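Long-range contact in glycosyl hydrolase, BNR repeat (Ralstonia eutropha, PDB 3B7F), which is a putative glycosyl hydrolase with BNR repeats, folded as a seven-bladed beta-propeller, whose substrate is not established: residues D185-K190 with V237-A242. Sequence-based numbering, arbitrary orientation.
Sequences DPRDPK and VVQHPA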
loop_
_atom_site.group_PDB
_atom_site.type_symbol
_atom_site.label_atom_id
_atom_site.label_comp_id
_atom_site.label_asym_id
_atom_site.label_seq_id
_atom_site.Cartn_x
_atom_site.Cartn_y
_atom_site.Cartn_z
ATOM N N ASP A 185 -14.932 0.756 0.759
ATOM C CA ASP A 185 -15.691 0.240 -0.393
ATOM C C ASP A 185 -16.304 1.390 -1.226
ATOM O O ASP A 185 -16.971 2.243 -0.648
ATOM C CB ASP A 185 -16.786 -0.720 0.107
ATOM C CG ASP A 185 -17.343 -1.631 -0.970
ATOM O OD1 ASP A 185 -17.679 -1.173 -2.065
ATOM O OD2 ASP A 185 -17.487 -2.831 -0.683
ATOM N N PRO A 186 -16.051 1.431 -2.568
ATOM C CA PRO A 186 -16.645 2.501 -3.388
ATOM C C PRO A 186 -18.175 2.518 -3.403
ATOM O O PRO A 186 -18.765 3.562 -3.661
ATOM C CB PRO A 186 -16.119 2.206 -4.805
ATOM C CG PRO A 186 -15.675 0.789 -4.777
ATOM C CD PRO A 186 -15.204 0.538 -3.395
ATOM N N ARG A 187 -18.793 1.370 -3.154
ATOM C CA ARG A 187 -20.231 1.242 -3.104
ATOM C C ARG A 187 -20.846 1.585 -1.755
ATOM O O ARG A 187 -22.050 1.788 -1.706
ATOM C CB ARG A 187 -20.620 -0.197 -3.397
ATOM C CG ARG A 187 -20.215 -0.710 -4.753
ATOM C CD ARG A 187 -20.373 -2.188 -4.794
ATOM N NE ARG A 187 -19.443 -2.868 -3.895
ATOM C CZ ARG A 187 -19.325 -4.186 -3.785
ATOM N NH1 ARG A 187 -20.039 -5.010 -4.549
ATOM N NH2 ARG A 187 -18.455 -4.682 -2.925
ATOM N N ASP A 188 -20.059 1.646 -0.677
ATOM C CA ASP A 188 -20.612 1.855 0.655
ATOM C C ASP A 188 -19.547 2.310 1.651
ATOM O O ASP A 188 -18.688 1.505 1.998
ATOM C CB ASP A 188 -21.221 0.517 1.126
ATOM C CG ASP A 188 -21.854 0.589 2.516
ATOM O OD1 ASP A 188 -21.921 1.689 3.105
ATOM O OD2 ASP A 188 -22.295 -0.479 3.012
ATOM N N PRO A 189 -19.629 3.559 2.178
ATOM C CA PRO A 189 -18.619 4.030 3.154
ATOM C C PRO A 189 -18.519 3.230 4.465
ATOM O O PRO A 189 -17.503 3.340 5.174
ATOM C CB PRO A 189 -19.080 5.458 3.487
ATOM C CG PRO A 189 -20.471 5.547 3.076
ATOM C CD PRO A 189 -20.641 4.602 1.922
ATOM N N LYS A 190 -19.575 2.477 4.791
ATOM C CA LYS A 190 -19.627 1.639 5.980
ATOM C C LYS A 190 -18.820 0.332 5.849
ATOM O O LYS A 190 -18.458 -0.255 6.877
ATOM C CB LYS A 190 -21.091 1.285 6.330
ATOM C CG LYS A 190 -22.034 2.462 6.645
ATOM C CD LYS A 190 -23.479 1.955 6.867
ATOM C CE LYS A 190 -24.483 3.084 7.203
ATOM N N VAL A 237 -3.000 -5.352 0.557
ATOM C CA VAL A 237 -4.327 -5.792 0.134
ATOM C C VAL A 237 -4.929 -4.666 -0.736
ATOM O O VAL A 237 -4.738 -3.487 -0.429
ATOM C CB VAL A 237 -5.282 -6.153 1.344
ATOM C CG1 VAL A 237 -6.440 -7.042 0.876
ATOM C CG2 VAL A 237 -4.558 -6.861 2.477
ATOM N N VAL A 238 -5.643 -5.037 -1.809
ATOM C CA VAL A 238 -6.333 -4.095 -2.709
ATOM C C VAL A 238 -7.766 -4.608 -3.011
ATOM O O VAL A 238 -8.019 -5.803 -3.021
ATOM C CB VAL A 238 -5.532 -3.834 -4.042
ATOM C CG1 VAL A 238 -4.171 -3.142 -3.767
ATOM C CG2 VAL A 238 -5.275 -5.110 -4.797
ATOM N N GLN A 239 -8.705 -3.686 -3.172
ATOM C CA GLN A 239 -10.075 -3.980 -3.550
ATOM C C GLN A 239 -10.201 -3.363 -4.918
ATOM O O GLN A 239 -9.872 -2.184 -5.080
ATOM C CB GLN A 239 -11.051 -3.331 -2.572
ATOM C CG GLN A 239 -12.542 -3.526 -2.929
ATOM C CD GLN A 239 -13.473 -2.955 -1.887
ATOM O OE1 GLN A 239 -13.132 -1.985 -1.205
ATOM N NE2 GLN A 239 -14.672 -3.535 -1.779
ATOM N N HIS A 240 -10.687 -4.119 -5.901
ATOM C CA HIS A 240 -10.737 -3.607 -7.266
ATOM C C HIS A 240 -11.832 -2.543 -7.419
ATOM O O HIS A 240 -12.929 -2.766 -6.982
ATOM C CB HIS A 240 -10.935 -4.717 -8.287
ATOM C CG HIS A 240 -10.518 -4.299 -9.652
ATOM N ND1 HIS A 240 -11.378 -3.714 -10.559
ATOM C CD2 HIS A 240 -9.295 -4.262 -10.217
ATOM C CE1 HIS A 240 -10.704 -3.385 -11.645
ATOM N NE2 HIS A 240 -9.439 -3.710 -11.462
ATOM N N PRO A 241 -11.521 -1.374 -8.016
ATOM C CA PRO A 241 -12.546 -0.330 -8.091
ATOM C C PRO A 241 -13.678 -0.615 -9.084
ATOM O O PRO A 241 -14.800 -0.146 -8.882
ATOM C CB PRO A 241 -11.738 0.912 -8.487
ATOM C CG PRO A 241 -10.581 0.398 -9.169
ATOM C CD PRO A 241 -10.263 -0.936 -8.637
ATOM N N ALA A 242 -13.363 -1.356 -10.146
ATOM C CA ALA A 242 -14.336 -1.781 -11.155
ATOM C C ALA A 242 -15.201 -2.996 -10.721
ATOM O O ALA A 242 -16.346 -3.081 -11.119
ATOM C CB ALA A 242 -13.604 -2.091 -12.472
#
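Gln-239 reaches across from the end of strand 234-239 and gives its amide NE2 to OD2 of Asp-185, a weak bond of 3.1 Å bent to 146°, with the amide and carboxylate planes 77° apart. Its CG lies anti to the backbone N (chi1 177°) and the chain runs on extended, a length that lets glutamine span from the strand end to the neighbouring loop. OE1 comes within 3.9 Å of Pro-186 CD, the two side chains meeting tip to tip. NE2 also donates to the carbonyl O of Pro-244, so one amide serves both sides. Pro-241 adds a looser touch, its carbonyl O 4.3 Å from Pro-186 CG.

The carboxylate that receives Gln-239 is held firmly from its own loop. Arg-187 grips it side-on: Arg-187 NE lies 3.1 Å from Asp-185 OD1 in an almost straight salt-bridge bond, and NH2 bonds OD2, both through syn lone pairs. OD1 takes the backbone N of Arg-187 as well, closing an Asx turn, while OD2 accepts from His-191. Aspartate suits this buried place: its short side chain folds back on the turn, and its charge is probably compensated by Arg-187. Pro-186 fits the second position of the type I turn 185-188, where its ring already restricts phi suitably. The contact joins the loop after strand 178-184 to the end of strand 234-239 and the turn beyond, these being first strands of successive four-stranded blades in the seven-bladed beta-propeller.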